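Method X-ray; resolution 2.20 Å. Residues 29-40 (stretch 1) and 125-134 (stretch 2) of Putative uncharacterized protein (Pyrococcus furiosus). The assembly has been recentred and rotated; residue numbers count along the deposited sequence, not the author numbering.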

# COMPACT_ATOMS: atom_id res chain seq x y z
N ASP C 29 -17.00 -35.65 -2.21
CA ASP C 29 -18.19 -36.21 -1.64
C ASP C 29 -18.06 -36.07 -0.14
O ASP C 29 -17.80 -37.07 0.59
N ILE C 30 -18.22 -34.84 0.36
CA ILE C 30 -18.04 -34.63 1.78
C ILE C 30 -19.16 -33.83 2.28
O ILE C 30 -19.76 -33.10 1.52
N TYR C 31 -19.45 -33.94 3.56
CA TYR C 31 -20.45 -33.05 4.08
C TYR C 31 -20.23 -32.60 5.51
O TYR C 31 -19.75 -33.35 6.34
N ASP C 32 -20.61 -31.35 5.76
CA ASP C 32 -20.47 -30.72 7.06
C ASP C 32 -19.04 -30.92 7.56
O ASP C 32 -18.86 -31.26 8.70
N PRO C 33 -18.03 -30.72 6.70
CA PRO C 33 -16.69 -31.00 7.17
C PRO C 33 -16.19 -29.97 8.19
O PRO C 33 -16.79 -28.88 8.38
N ILE C 34 -15.12 -30.32 8.89
CA ILE C 34 -14.46 -29.35 9.72
C ILE C 34 -13.34 -28.80 8.83
O ILE C 34 -12.66 -29.58 8.15
N PHE C 35 -13.21 -27.47 8.81
CA PHE C 35 -12.13 -26.80 8.09
C PHE C 35 -10.89 -26.62 8.97
O PHE C 35 -10.93 -25.91 9.95
N ILE C 36 -9.78 -27.20 8.59
CA ILE C 36 -8.60 -27.10 9.38
C ILE C 36 -7.52 -26.28 8.67
O ILE C 36 -7.20 -26.56 7.50
N GLU C 37 -6.93 -25.30 9.40
CA GLU C 37 -5.93 -24.38 8.79
C GLU C 37 -4.54 -24.52 9.39
O GLU C 37 -4.36 -24.41 10.61
N GLY C 38 -3.57 -24.78 8.53
CA GLY C 38 -2.16 -24.82 8.90
C GLY C 38 -1.30 -24.13 7.84
O GLY C 38 -0.54 -24.77 7.12
N LEU C 39 -1.44 -22.81 7.75
CA LEU C 39 -0.64 -22.01 6.85
C LEU C 39 0.71 -21.63 7.53
O LEU C 39 0.84 -21.78 8.74
N PRO C 40 1.69 -21.11 6.77
CA PRO C 40 2.95 -20.70 7.43
C PRO C 40 2.73 -19.62 8.44
O PRO C 40 1.85 -18.80 8.26
N LYS C 125 -12.24 -15.39 0.68
CA LYS C 125 -12.38 -16.37 -0.42
C LYS C 125 -12.29 -17.81 0.10
O LYS C 125 -13.03 -18.67 -0.35
N MET C 126 -11.36 -18.07 1.02
CA MET C 126 -11.30 -19.42 1.65
C MET C 126 -12.61 -19.77 2.32
O MET C 126 -13.06 -20.92 2.19
N LEU C 127 -13.20 -18.81 3.05
CA LEU C 127 -14.46 -19.10 3.70
C LEU C 127 -15.59 -19.32 2.67
O LEU C 127 -16.41 -20.18 2.93
N ASP C 128 -15.65 -18.54 1.58
CA ASP C 128 -16.73 -18.71 0.59
C ASP C 128 -16.64 -20.12 -0.00
O ASP C 128 -17.63 -20.75 -0.30
N PHE C 129 -15.43 -20.56 -0.24
CA PHE C 129 -15.22 -21.83 -0.89
C PHE C 129 -15.66 -23.01 0.03
O PHE C 129 -16.40 -23.88 -0.38
N VAL C 130 -15.23 -22.97 1.28
CA VAL C 130 -15.45 -24.03 2.23
C VAL C 130 -16.96 -24.15 2.64
O VAL C 130 -17.48 -25.25 2.86
N GLN C 131 -17.65 -23.02 2.68
CA GLN C 131 -19.09 -23.01 2.87
C GLN C 131 -19.87 -23.64 1.70
O GLN C 131 -21.00 -24.08 1.89
N GLU C 132 -19.30 -23.70 0.50
CA GLU C 132 -19.98 -24.44 -0.56
C GLU C 132 -20.15 -25.91 -0.20
O GLU C 132 -21.02 -26.54 -0.76
N PHE C 133 -19.36 -26.43 0.75
CA PHE C 133 -19.43 -27.85 1.15
C PHE C 133 -20.17 -28.04 2.44
O PHE C 133 -20.14 -29.10 3.04
N GLY C 134 -20.83 -26.98 2.90
CA GLY C 134 -21.55 -27.03 4.14
C GLY C 134 -20.70 -26.83 5.39
O GLY C 134 -21.19 -27.11 6.46

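The contact between residues 29-40 and 125-134 is an apolar packing of a strand and its flanking loops against a helix and the turn that follows it, with no direct hydrogen bond between the two and a single water bridging them at one end. It illustrates a general principle: where a strand crosses a helix, alternate strand residues face the helix, and one large side chain can form the centre of the contact. Here the axes approach to 10.3 Å and run nearly antiparallel, at 150°.

Phe 35, with 92 Å² covered by the other stretch, the most of any residue in the two stretches, is that side chain. Its CA-to-CB bond points toward the helix, whereas Ile 34 and Ile 36, its neighbours in the strand, make no contact with it. In the t rotamer (chi1 -177°), the Phe 35 ring receives Val 130 over one face: Val 130 CG2 lies 3.7 Å from the ring centroid and only 11° off the normal, a CH-pi contact. Leu 127 CD2 approaches the ring edge, 4.5 Å from Phe 35 CD2, and Met 126 CB lies 4.3 Å from Phe 35 CZ. Residues 126, 127 and 130 thus follow the helical spacing that gathers side chains around one partner. Met 126, extended beyond its m chi1 with chi2 and chi3 both t, carries the contact further along stretch 1, its CE reaching 4.1 Å from Leu 39 CD1. Leu 39 (m, t) points toward the helix, and its backbone N donates a 2.8 Å hydrogen bond to Glu 37 OE2, so the buried carboxylate is engaged within its own stretch.

At the other end, the type I turn from Gln 131 to Gly 134 brings Phe 133 into the interface. Phe 133, in the m rotamer, sets its CD1 4.1 Å from CG1 of Ile 30 (p, t), while its CB lies 4.3 Å from Pro 33 CG. Its carbonyl is also close: Phe 133 O is 3.3 Å from Pro 33 CD and 3.4 Å from Tyr 31 CD1.

Tyr 31 starts away from the turn, but its t rotamer swings the ring back, placing CE1 3.8 Å from Gly 134 CA. Glycine suits this site on two counts: an ideal CB on Gly 134 would fall 2.3 Å from Tyr 31 CE1, a clash, and would be jammed against the preceding carbonyl oxygen. The water completes the junction, donating to Gly 134 O at 2.8 Å and lying 3.2 Å from Tyr 31 OH in a second hydrogen bond. Polar linkage is thereby confined to the more open end of an otherwise hydrophobic contact.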

# COMPACT_ATOMS: atom_id res chain seq x y z
CB ASP C 29 -18.32 -37.69 -2.07
CG ASP C 29 -19.54 -38.36 -1.46
OD1 ASP C 29 -20.44 -37.62 -1.05
OD2 ASP C 29 -19.60 -39.61 -1.40
CB ILE C 30 -16.70 -33.92 2.12
CG1 ILE C 30 -16.60 -32.47 1.51
CG2 ILE C 30 -15.58 -34.84 1.75
CD1 ILE C 30 -15.14 -31.89 1.57
CB TYR C 31 -21.86 -33.63 3.93
CG TYR C 31 -22.86 -32.50 4.14
CD1 TYR C 31 -22.68 -31.28 3.45
CD2 TYR C 31 -23.91 -32.60 5.09
CE1 TYR C 31 -23.54 -30.21 3.63
CE2 TYR C 31 -24.79 -31.51 5.30
CZ TYR C 31 -24.58 -30.32 4.56
OH TYR C 31 -25.40 -29.22 4.70
CB ASP C 32 -21.47 -31.33 8.07
CG ASP C 32 -21.56 -30.53 9.37
OD1 ASP C 32 -21.19 -29.34 9.37
OD2 ASP C 32 -22.01 -31.10 10.39
CB PRO C 33 -15.87 -30.95 5.90
CG PRO C 33 -16.63 -30.01 4.99
CD PRO C 33 -18.05 -30.14 5.33
CB ILE C 34 -13.93 -29.96 11.05
CG1 ILE C 34 -15.13 -30.37 11.97
CG2 ILE C 34 -12.98 -28.97 11.80
CD1 ILE C 34 -14.74 -31.24 13.17
CB PHE C 35 -12.66 -25.43 7.61
CG PHE C 35 -11.68 -24.61 6.78
CD1 PHE C 35 -10.74 -25.20 5.99
CD2 PHE C 35 -11.80 -23.19 6.76
CE1 PHE C 35 -9.86 -24.44 5.21
CE2 PHE C 35 -10.90 -22.43 5.98
CZ PHE C 35 -9.94 -23.04 5.22
CB ILE C 36 -8.00 -28.49 9.68
CG1 ILE C 36 -9.04 -29.38 10.38
CG2 ILE C 36 -6.76 -28.38 10.64
CD1 ILE C 36 -8.50 -30.74 10.68
CB GLU C 37 -6.39 -22.92 8.86
CG GLU C 37 -5.30 -21.91 8.39
CD GLU C 37 -4.36 -21.49 9.51
OE1 GLU C 37 -4.80 -21.52 10.66
OE2 GLU C 37 -3.17 -21.18 9.28
CB LEU C 39 -1.45 -20.78 6.49
CG LEU C 39 -2.62 -21.15 5.56
CD1 LEU C 39 -3.64 -20.03 5.52
CD2 LEU C 39 -2.10 -21.46 4.17
CB PRO C 40 3.81 -20.20 6.28
CG PRO C 40 3.29 -20.96 5.12
CD PRO C 40 1.81 -20.98 5.31
CB LYS C 125 -11.30 -16.19 -1.50
CG LYS C 125 -11.55 -15.01 -2.44
CD LYS C 125 -12.69 -15.28 -3.47
CE LYS C 125 -12.48 -16.57 -4.25
NZ LYS C 125 -13.53 -16.67 -5.31
CB MET C 126 -10.21 -19.54 2.69
CG MET C 126 -8.84 -19.43 2.12
SD MET C 126 -7.59 -19.72 3.40
CE MET C 126 -6.18 -19.65 2.29
CB LEU C 127 -14.89 -18.08 4.77
CG LEU C 127 -13.88 -18.07 5.94
CD1 LEU C 127 -14.00 -16.82 6.73
CD2 LEU C 127 -13.96 -19.30 6.84
CB ASP C 128 -16.67 -17.71 -0.60
CG ASP C 128 -16.87 -16.22 -0.18
OD1 ASP C 128 -17.41 -15.91 0.91
OD2 ASP C 128 -16.46 -15.36 -0.97
CB PHE C 129 -13.75 -21.94 -1.28
CG PHE C 129 -13.39 -23.26 -1.90
CD1 PHE C 129 -14.07 -23.73 -3.05
CD2 PHE C 129 -12.42 -24.06 -1.31
CE1 PHE C 129 -13.73 -24.98 -3.62
CE2 PHE C 129 -12.06 -25.31 -1.89
CZ PHE C 129 -12.72 -25.77 -3.03
CB VAL C 130 -14.40 -23.78 3.33
CG1 VAL C 130 -14.91 -23.38 4.67
CG2 VAL C 130 -13.16 -24.66 3.22
CB GLN C 131 -19.61 -21.59 3.12
CG GLN C 131 -19.29 -21.00 4.50
CD GLN C 131 -19.93 -19.61 4.65
OE1 GLN C 131 -19.55 -18.65 3.98
NE2 GLN C 131 -20.93 -19.53 5.50
CB GLU C 132 -19.27 -24.32 -1.90
CG GLU C 132 -19.21 -22.88 -2.41
CD GLU C 132 -18.46 -22.79 -3.71
OE1 GLU C 132 -18.11 -23.84 -4.33
OE2 GLU C 132 -18.26 -21.64 -4.12
CB PHE C 133 -18.02 -28.46 1.18
CG PHE C 133 -17.38 -28.42 -0.15
CD1 PHE C 133 -17.64 -29.43 -1.10
CD2 PHE C 133 -16.61 -27.30 -0.54
CE1 PHE C 133 -17.10 -29.33 -2.41
CE2 PHE C 133 -16.05 -27.21 -1.80
CZ PHE C 133 -16.30 -28.22 -2.74
O HOH W 1 -23.79 -27.80 7.09